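Local coordinates for protein TetR family transcriptional regulator (Clostridium perfringens, PDB 6AZH) that regulates transcription as a TetR-family protein, probably by binding operator DNA as a dimer, and perhaps controls fatty acid metabolism genes, at the interface of chains A and B. Coordinates in Å, arbitrary orientation; residue numbers count along the deposited sequence, not the author numbering. Chains: chain A/B, TetR family transcriptional regulator.

Contact 1: the interface of chains A and B. Residues chain A 164, 170; chain B 146, 148-149, 152.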
ATOM      1  N   TYR A 164      -2.335  -8.247  -3.633  1.00 21.07           N
ATOM      2  CA  TYR A 164      -2.964  -9.536  -3.887  1.00 23.57           C
ATOM      3  C   TYR A 164      -3.141  -9.795  -5.379  1.00 23.38           C
ATOM      4  O   TYR A 164      -2.971 -10.930  -5.836  1.00 25.56           O
ATOM      5  CB  TYR A 164      -4.305  -9.566  -3.161  1.00 21.59           C
ATOM      6  CG  TYR A 164      -5.172 -10.772  -3.405  1.00 25.05           C
ATOM      7  CD1 TYR A 164      -4.913 -11.975  -2.765  1.00 25.13           C
ATOM      8  CD2 TYR A 164      -6.301 -10.686  -4.215  1.00 29.10           C
ATOM      9  CE1 TYR A 164      -5.727 -13.084  -2.956  1.00 26.42           C
ATOM     10  CE2 TYR A 164      -7.131 -11.791  -4.404  1.00 31.58           C
ATOM     11  CZ  TYR A 164      -6.832 -12.986  -3.768  1.00 27.83           C
ATOM     12  OH  TYR A 164      -7.636 -14.100  -3.940  1.00 34.76           O
ATOM     13  N   LYS A 170      -2.481 -17.307  -8.669  1.00 29.25           N
ATOM     14  CA  LYS A 170      -3.926 -17.305  -8.827  1.00 31.12           C
ATOM     15  C   LYS A 170      -4.298 -16.233  -9.839  1.00 32.16           C
ATOM     16  O   LYS A 170      -3.488 -15.375 -10.193  1.00 29.50           O
ATOM     17  CB  LYS A 170      -4.636 -17.054  -7.490  1.00 35.28           C
ATOM     18  CG  LYS A 170      -4.036 -15.901  -6.697  1.00 38.32           C
ATOM     19  CD  LYS A 170      -4.654 -15.788  -5.311  1.00 35.75           C
ATOM     20  CE  LYS A 170      -4.239 -16.946  -4.424  1.00 40.52           C
ATOM     21  NZ  LYS A 170      -3.108 -16.575  -3.530  1.00 39.71           N
TER
ATOM     22  N   ASP B 146     -12.226 -16.147   1.465  1.00 25.03           N
ATOM     23  CA  ASP B 146     -10.958 -16.204   0.745  1.00 23.00           C
ATOM     24  C   ASP B 146      -9.829 -15.863   1.716  1.00 25.61           C
ATOM     25  O   ASP B 146      -9.656 -14.699   2.091  1.00 23.30           O
ATOM     26  CB  ASP B 146     -11.010 -15.239  -0.432  1.00 21.16           C
ATOM     27  CG  ASP B 146      -9.766 -15.289  -1.307  1.00 26.25           C
ATOM     28  OD1 ASP B 146      -8.688 -15.729  -0.854  1.00 27.23           O
ATOM     29  OD2 ASP B 146      -9.858 -14.835  -2.467  1.00 33.28           O
ATOM     30  N   SER B 148      -6.481 -16.041   1.544  1.00 22.40           N
ATOM     31  CA  SER B 148      -5.360 -15.253   1.050  1.00 22.31           C
ATOM     32  C   SER B 148      -5.753 -13.791   0.879  1.00 22.09           C
ATOM     33  O   SER B 148      -4.978 -12.888   1.220  1.00 19.59           O
ATOM     34  CB  SER B 148      -4.852 -15.843  -0.259  1.00 23.83           C
ATOM     35  OG  SER B 148      -3.738 -15.101  -0.713  1.00 33.16           O
ATOM     36  N   LEU B 149      -6.961 -13.533   0.367  1.00 22.47           N
ATOM     37  CA  LEU B 149      -7.421 -12.153   0.276  1.00 21.24           C
ATOM     38  C   LEU B 149      -7.505 -11.521   1.658  1.00 18.00           C
ATOM     39  O   LEU B 149      -7.029 -10.403   1.873  1.00 18.61           O
ATOM     40  CB  LEU B 149      -8.771 -12.086  -0.440  1.00 17.96           C
ATOM     41  CG  LEU B 149      -9.351 -10.676  -0.560  1.00 20.73           C
ATOM     42  CD1 LEU B 149      -8.394  -9.790  -1.366  1.00 21.97           C
ATOM     43  CD2 LEU B 149     -10.719 -10.720  -1.230  1.00 20.70           C
ATOM     44  N   HIS B 152      -3.982 -10.753   3.087  1.00 17.35           N
ATOM     45  CA  HIS B 152      -3.487  -9.502   2.516  1.00 17.44           C
ATOM     46  C   HIS B 152      -4.157  -8.292   3.168  1.00 17.99           C
ATOM     47  O   HIS B 152      -3.494  -7.293   3.463  1.00 16.94           O
ATOM     48  CB  HIS B 152      -3.690  -9.498   1.001  1.00 15.73           C
ATOM     49  CG  HIS B 152      -2.666 -10.297   0.267  1.00 22.10           C
ATOM     50  ND1 HIS B 152      -2.684 -11.676   0.230  1.00 22.41           N
ATOM     51  CD2 HIS B 152      -1.571  -9.911  -0.428  1.00 18.55           C
ATOM     52  CE1 HIS B 152      -1.637 -12.103  -0.457  1.00 22.42           C
ATOM     53  NE2 HIS B 152      -0.956 -11.052  -0.880  1.00 22.82           N
TER
HETATM   54  O   HOH W   1      -7.323 -16.285  -2.876  1.00 36.17           O

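Contact 2: the interface of chains A and B. Residues chain A 119, 123, 152; chain B 163-164, 167-168.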
ATOM      1  N   ARG A 119       0.570  12.907  -1.758  1.00 21.01           N
ATOM      2  CA  ARG A 119      -0.219  12.499  -0.595  1.00 22.11           C
ATOM      3  C   ARG A 119      -1.341  13.493  -0.314  1.00 22.68           C
ATOM      4  O   ARG A 119      -2.432  13.099   0.113  1.00 21.15           O
ATOM      5  CB  ARG A 119       0.677  12.340   0.635  1.00 22.10           C
ATOM      6  CG  ARG A 119       1.433  11.015   0.691  1.00 20.32           C
ATOM      7  CD  ARG A 119       2.175  10.842   2.015  1.00 22.08           C
ATOM      8  NE  ARG A 119       3.198  11.863   2.223  1.00 26.75           N
ATOM      9  CZ  ARG A 119       4.485  11.729   1.906  1.00 28.72           C
ATOM     10  NH1 ARG A 119       4.934  10.608   1.355  1.00 23.08           N
ATOM     11  NH2 ARG A 119       5.326  12.726   2.134  1.00 26.96           N
ATOM     12  N   THR A 123      -5.186  12.537  -0.026  1.00 20.51           N
ATOM     13  CA  THR A 123      -5.942  12.965   1.152  1.00 19.48           C
ATOM     14  C   THR A 123      -7.241  13.642   0.753  1.00 21.69           C
ATOM     15  O   THR A 123      -8.292  13.382   1.356  1.00 22.37           O
ATOM     16  CB  THR A 123      -5.079  13.892   2.016  1.00 22.70           C
ATOM     17  OG1 THR A 123      -4.010  13.133   2.586  1.00 22.09           O
ATOM     18  CG2 THR A 123      -5.894  14.518   3.158  1.00 24.15           C
ATOM     19  N   HIS A 152      -8.971   5.864   6.002  1.00 19.28           N
ATOM     20  CA  HIS A 152      -7.698   5.428   5.432  1.00 21.37           C
ATOM     21  C   HIS A 152      -7.646   3.916   5.278  1.00 18.56           C
ATOM     22  O   HIS A 152      -7.028   3.416   4.336  1.00 20.79           O
ATOM     23  CB  HIS A 152      -6.531   5.911   6.290  1.00 19.58           C
ATOM     24  CG  HIS A 152      -6.146   7.326   6.012  1.00 25.51           C
ATOM     25  ND1 HIS A 152      -6.897   8.394   6.450  1.00 27.18           N
ATOM     26  CD2 HIS A 152      -5.112   7.851   5.313  1.00 24.16           C
ATOM     27  CE1 HIS A 152      -6.329   9.520   6.050  1.00 28.62           C
ATOM     28  NE2 HIS A 152      -5.245   9.218   5.360  1.00 23.83           N
TER
ATOM     29  N   LEU B 163       0.310   4.900   5.892  1.00 17.80           N
ATOM     30  CA  LEU B 163      -0.051   5.988   4.985  1.00 20.10           C
ATOM     31  C   LEU B 163      -0.752   7.116   5.731  1.00 20.65           C
ATOM     32  O   LEU B 163      -0.489   8.298   5.483  1.00 18.92           O
ATOM     33  CB  LEU B 163      -0.950   5.470   3.866  1.00 20.27           C
ATOM     34  CG  LEU B 163      -1.477   6.549   2.911  1.00 18.17           C
ATOM     35  CD1 LEU B 163      -0.340   7.306   2.239  1.00 18.57           C
ATOM     36  CD2 LEU B 163      -2.419   5.943   1.864  1.00 20.53           C
ATOM     37  N   TYR B 164      -1.650   6.757   6.644  1.00 18.02           N
ATOM     38  CA  TYR B 164      -2.362   7.732   7.460  1.00 20.33           C
ATOM     39  C   TYR B 164      -1.384   8.600   8.245  1.00 20.07           C
ATOM     40  O   TYR B 164      -1.501   9.830   8.276  1.00 21.21           O
ATOM     41  CB  TYR B 164      -3.306   6.961   8.390  1.00 18.02           C
ATOM     42  CG  TYR B 164      -4.160   7.747   9.372  1.00 22.56           C
ATOM     43  CD1 TYR B 164      -4.610   9.024   9.093  1.00 25.45           C
ATOM     44  CD2 TYR B 164      -4.545   7.166  10.576  1.00 25.81           C
ATOM     45  CE1 TYR B 164      -5.416   9.712  10.005  1.00 25.74           C
ATOM     46  CE2 TYR B 164      -5.343   7.839  11.481  1.00 26.52           C
ATOM     47  CZ  TYR B 164      -5.771   9.110  11.195  1.00 25.14           C
ATOM     48  OH  TYR B 164      -6.559   9.768  12.115  1.00 27.55           O
ATOM     49  N   SER B 167       0.431  10.972   5.885  1.00 23.49           N
ATOM     50  CA  SER B 167      -0.406  11.990   5.279  1.00 25.46           C
ATOM     51  C   SER B 167      -0.772  13.085   6.276  1.00 24.17           C
ATOM     52  O   SER B 167      -0.945  14.244   5.885  1.00 27.69           O
ATOM     53  CB  SER B 167      -1.658  11.325   4.699  1.00 22.60           C
ATOM     54  OG  SER B 167      -1.306  10.443   3.627  1.00 25.81           O
ATOM     55  N   ARG B 168      -0.890  12.745   7.557  1.00 23.02           N
ATOM     56  CA  ARG B 168      -1.194  13.720   8.591  1.00 23.19           C
ATOM     57  C   ARG B 168       0.032  14.167   9.382  1.00 28.90           C
ATOM     58  O   ARG B 168      -0.101  15.032  10.254  1.00 25.25           O
ATOM     59  CB  ARG B 168      -2.247  13.148   9.545  1.00 26.28           C
ATOM     60  CG  ARG B 168      -3.527  12.688   8.845  1.00 32.26           C
ATOM     61  CD  ARG B 168      -4.310  13.871   8.266  1.00 32.94           C
ATOM     62  NE  ARG B 168      -5.296  13.469   7.257  1.00 37.15           N
ATOM     63  CZ  ARG B 168      -6.549  13.110   7.533  1.00 39.64           C
ATOM     64  NH1 ARG B 168      -6.972  13.095   8.789  1.00 33.40           N
ATOM     65  NH2 ARG B 168      -7.385  12.769   6.553  1.00 40.50           N
TER
HETATM   66  O   HOH W   2      -1.720  14.691   3.154  1.00 29.07           O
HETATM   67  O   HOH W   3      -2.378  10.566   1.309  1.00 29.87           O

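Contact 3: the interface of chains A and B. Residues chain A 108-109, 111, 119; chain B 163, 166-167.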
ATOM      1  N   LEU A 108       4.197   7.024  -2.751  1.00 17.84           N
ATOM      2  CA  LEU A 108       3.465   7.574  -1.614  1.00 18.96           C
ATOM      3  C   LEU A 108       4.277   7.676  -0.328  1.00 23.01           C
ATOM      4  O   LEU A 108       3.763   8.211   0.661  1.00 22.86           O
ATOM      5  CB  LEU A 108       2.238   6.725  -1.307  1.00 20.00           C
ATOM      6  CG  LEU A 108       0.961   6.932  -2.099  1.00 21.89           C
ATOM      7  CD1 LEU A 108      -0.053   6.019  -1.456  1.00 23.70           C
ATOM      8  CD2 LEU A 108       0.499   8.362  -2.073  1.00 21.21           C
ATOM      9  N   TRP A 109       5.510   7.182  -0.297  1.00 18.35           N
ATOM     10  CA  TRP A 109       6.147   6.848   0.971  1.00 17.99           C
ATOM     11  C   TRP A 109       7.384   7.660   1.312  1.00 21.76           C
ATOM     12  O   TRP A 109       7.912   7.495   2.419  1.00 21.92           O
ATOM     13  CB  TRP A 109       6.500   5.349   0.982  1.00 18.95           C
ATOM     14  CG  TRP A 109       5.313   4.534   0.567  1.00 18.67           C
ATOM     15  CD1 TRP A 109       5.032   4.040  -0.688  1.00 19.08           C
ATOM     16  CD2 TRP A 109       4.204   4.169   1.399  1.00 19.09           C
ATOM     17  NE1 TRP A 109       3.826   3.368  -0.665  1.00 17.78           N
ATOM     18  CE2 TRP A 109       3.304   3.436   0.601  1.00 19.95           C
ATOM     19  CE3 TRP A 109       3.907   4.358   2.756  1.00 21.64           C
ATOM     20  CZ2 TRP A 109       2.114   2.904   1.110  1.00 20.70           C
ATOM     21  CZ3 TRP A 109       2.716   3.841   3.256  1.00 19.06           C
ATOM     22  CH2 TRP A 109       1.845   3.115   2.437  1.00 22.27           C
ATOM     23  N   LYS A 111       9.875  11.508   1.010  1.00 27.92           N
ATOM     24  CA  LYS A 111       9.810  12.863   1.538  1.00 28.35           C
ATOM     25  C   LYS A 111      10.111  13.946   0.506  1.00 29.21           C
ATOM     26  O   LYS A 111      10.253  15.114   0.885  1.00 31.01           O
ATOM     27  CB  LYS A 111      10.756  12.996   2.732  1.00 31.87           C
ATOM     28  CG  LYS A 111      10.138  12.539   4.042  1.00 38.65           C
ATOM     29  CD  LYS A 111       8.771  13.193   4.260  1.00 43.74           C
ATOM     30  CE  LYS A 111       7.870  12.352   5.160  1.00 46.15           C
ATOM     31  NZ  LYS A 111       8.433  12.150   6.535  1.00 53.10           N
ATOM     32  N   ARG A 119       0.570  12.907  -1.758  1.00 21.01           N
ATOM     33  CA  ARG A 119      -0.219  12.499  -0.595  1.00 22.11           C
ATOM     34  C   ARG A 119      -1.341  13.493  -0.314  1.00 22.68           C
ATOM     35  O   ARG A 119      -2.432  13.099   0.113  1.00 21.15           O
ATOM     36  CB  ARG A 119       0.677  12.340   0.635  1.00 22.10           C
ATOM     37  CG  ARG A 119       1.433  11.015   0.691  1.00 20.32           C
ATOM     38  CD  ARG A 119       2.175  10.842   2.015  1.00 22.08           C
ATOM     39  NE  ARG A 119       3.198  11.863   2.223  1.00 26.75           N
ATOM     40  CZ  ARG A 119       4.485  11.729   1.906  1.00 28.72           C
ATOM     41  NH1 ARG A 119       4.934  10.608   1.355  1.00 23.08           N
ATOM     42  NH2 ARG A 119       5.326  12.726   2.134  1.00 26.96           N
TER
ATOM     43  N   LEU B 163       0.310   4.900   5.892  1.00 17.80           N
ATOM     44  CA  LEU B 163      -0.051   5.988   4.985  1.00 20.10           C
ATOM     45  C   LEU B 163      -0.752   7.116   5.731  1.00 20.65           C
ATOM     46  O   LEU B 163      -0.489   8.298   5.483  1.00 18.92           O
ATOM     47  CB  LEU B 163      -0.950   5.470   3.866  1.00 20.27           C
ATOM     48  CG  LEU B 163      -1.477   6.549   2.911  1.00 18.17           C
ATOM     49  CD1 LEU B 163      -0.340   7.306   2.239  1.00 18.57           C
ATOM     50  CD2 LEU B 163      -2.419   5.943   1.864  1.00 20.53           C
ATOM     51  N   LEU B 166       1.767   9.178   7.568  1.00 20.38           N
ATOM     52  CA  LEU B 166       2.528  10.028   6.653  1.00 19.80           C
ATOM     53  C   LEU B 166       1.700  11.213   6.174  1.00 21.64           C
ATOM     54  O   LEU B 166       2.209  12.331   6.038  1.00 23.78           O
ATOM     55  CB  LEU B 166       2.989   9.222   5.448  1.00 25.61           C
ATOM     56  CG  LEU B 166       4.351   8.564   5.515  1.00 28.66           C
ATOM     57  CD1 LEU B 166       4.523   7.720   4.255  1.00 27.38           C
ATOM     58  CD2 LEU B 166       5.459   9.611   5.659  1.00 26.52           C
ATOM     59  N   SER B 167       0.431  10.972   5.885  1.00 23.49           N
ATOM     60  CA  SER B 167      -0.406  11.990   5.279  1.00 25.46           C
ATOM     61  C   SER B 167      -0.772  13.085   6.276  1.00 24.17           C
ATOM     62  O   SER B 167      -0.945  14.244   5.885  1.00 27.69           O
ATOM     63  CB  SER B 167      -1.658  11.325   4.699  1.00 22.60           C
ATOM     64  OG  SER B 167      -1.306  10.443   3.627  1.00 25.81           O
TER
HETATM   65  O   HOH W   4       2.360  14.049   3.321  1.00 29.23           O
HETATM   66  O   HOH W   5      -2.378  10.566   1.309  1.00 29.87           O

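Contact 1: the interface of chains A and B
This is a two-fold symmetric interface between identical subunits, of the helical kind by which TetR-family regulators dimerise; it probably fixes the spacing of the two DNA-binding domains. A:Tyr164 carries the patch, laying its ring across the start of the partner helix B:147-168 and losing 92 Å² of surface to it. With CG anti to the backbone N (chi1 174°), the ring reaches over to B:Asp146, whose carboxylate comes from the opposite direction. The phenol OH gives its hydrogen to OD2 of B:Asp146 at 2.8 Å, on the syn lone pair, and water 1 joins the same OH to the other oxygen, OD1. That OD1 also takes the backbone N-H of B:Leu149 at 3.0 Å, from well above the carboxylate plane, so the aspartate caps the helix start and accepts the tyrosine at once. A long side chain, flat and apolar with a polar end, suits this place: methyl CD1 of B:Leu149 sits over one ring face, 3.9 Å from the centroid, while the CB and CD1 side of the tyrosine stands over the imidazole face of B:His152, the ring planes 70° apart. The imidazole ND1 donates to the backbone O of B:Ser148 at 2.8 Å. OG of B:Ser148 lies at the tyrosine's edge and accepts a longer bond, 3.2 Å, from the side-chain amine NZ of A:Lys170. In the fold, the end of helix A:147-165 and the loop after it here meet the beginning of the equivalent helix in chain B.

Contact 2: the interface of chains A and B
A:His152 packs against B:Tyr164 and B:Arg168 within the helical dimer interface of this TetR-family regulator. Its CB lies 4.0 Å from CB of B:Tyr164. CG and CD2 then run along the same tyrosine, A:His152 CD2 coming 3.5 Å from B:Tyr164 CA. ND1 faces the ring carbon CD1 of B:Tyr164, which stands 3.5 Å above the A:His152 imidazole plane, over its centre. A chi1 of -82° carries the ring across to B:Tyr164, and chi2 of 75° turns its face to the tyrosine CD1. NE2 also borders CD1 and CA of B:Tyr164. At the far rim A:His152 CE1 meets NH2 of B:Arg168 at 3.5 Å, in the imidazole plane, with the guanidinium turned 78° from the ring. A flat, compact imidazole suits the place, since its face can receive the CB-to-CD1 edge of the tyrosine while its own edge reaches the arginine.

Beside it, the small A:Thr123 and B:Ser167 suit a close approach of the helices. OG1 of A:Thr123 lies 3.6 Å from CB of B:Ser167 and donates to the backbone O of A:Arg119, one turn back; OG of B:Ser167 likewise donates to the backbone O of B:Leu163. Water 2 links A:Thr123 OG1 to the backbone O of B:Ser167, and water 3 lies 2.6 Å from OG of B:Ser167 and 2.8 Å from the backbone O of A:Arg119.

Contact 3: the interface of chains A and B
At the dimer interface B:Leu166 of helix B:147-168, burying 64 Å², packs against A:Arg119 and the loop between helices A:98-106 and A:113-138. Its methyl CD1 touches both the backbone O of A:Leu108 and the indole carbon CE3 of A:Trp109, each at 3.7 Å, the leucine crossing the indole at about a right angle. The other methyl, CD2, meets the aliphatic CE of A:Lys111 at 3.7 Å, and CB packs against CD of A:Arg119. A forked leucine suits this spot because its two methyls reach separate surfaces, one the indole edge and a backbone oxygen, the other the carbon part of a lysine.

A:Arg119, with 54 Å² hidden, packs its methylenes on the partner. Its bend at chi3 (-62°) directs the guanidinium toward the loop, where NH1 donates to the backbone O of A:Leu108 at 2.8 Å. That oxygen lies in the guanidinium plane, and the bond probably steadies the loop.

One turn earlier on helix B:147-168, B:Leu163 hides 43 Å²; its backbone N and CA face CZ3 of A:Trp109, and its CD1 meets CD1 of A:Leu108 at 3.9 Å. Water 4 connects the subunits, 2.6 Å from NE of A:Arg119 along a nearly straight N-H (176°) and 3.2 Å from the backbone O of B:Leu166.

Contact 2 and contact 3 adjoin, the centres of their C-alpha atoms about 6 Å apart, and share A:Arg119, B:Leu163 and B:Ser167. Contact 1 lies about 24 Å from contact 2 and 25 Å from contact 3, measured the same way. Helix B:147-168 runs through all of them, its start in contact 1 and its end in contacts 2 and 3. The histidine at position 152 and the tyrosine at 164 meet in both contact 1 and contact 2 with the chains exchanged, as the two-fold symmetry leads one to expect, although the tyrosine ring is turned differently in the two copies. Holding this helix at both ends would help keep the subunits' relative orientation, which probably matters for DNA binding.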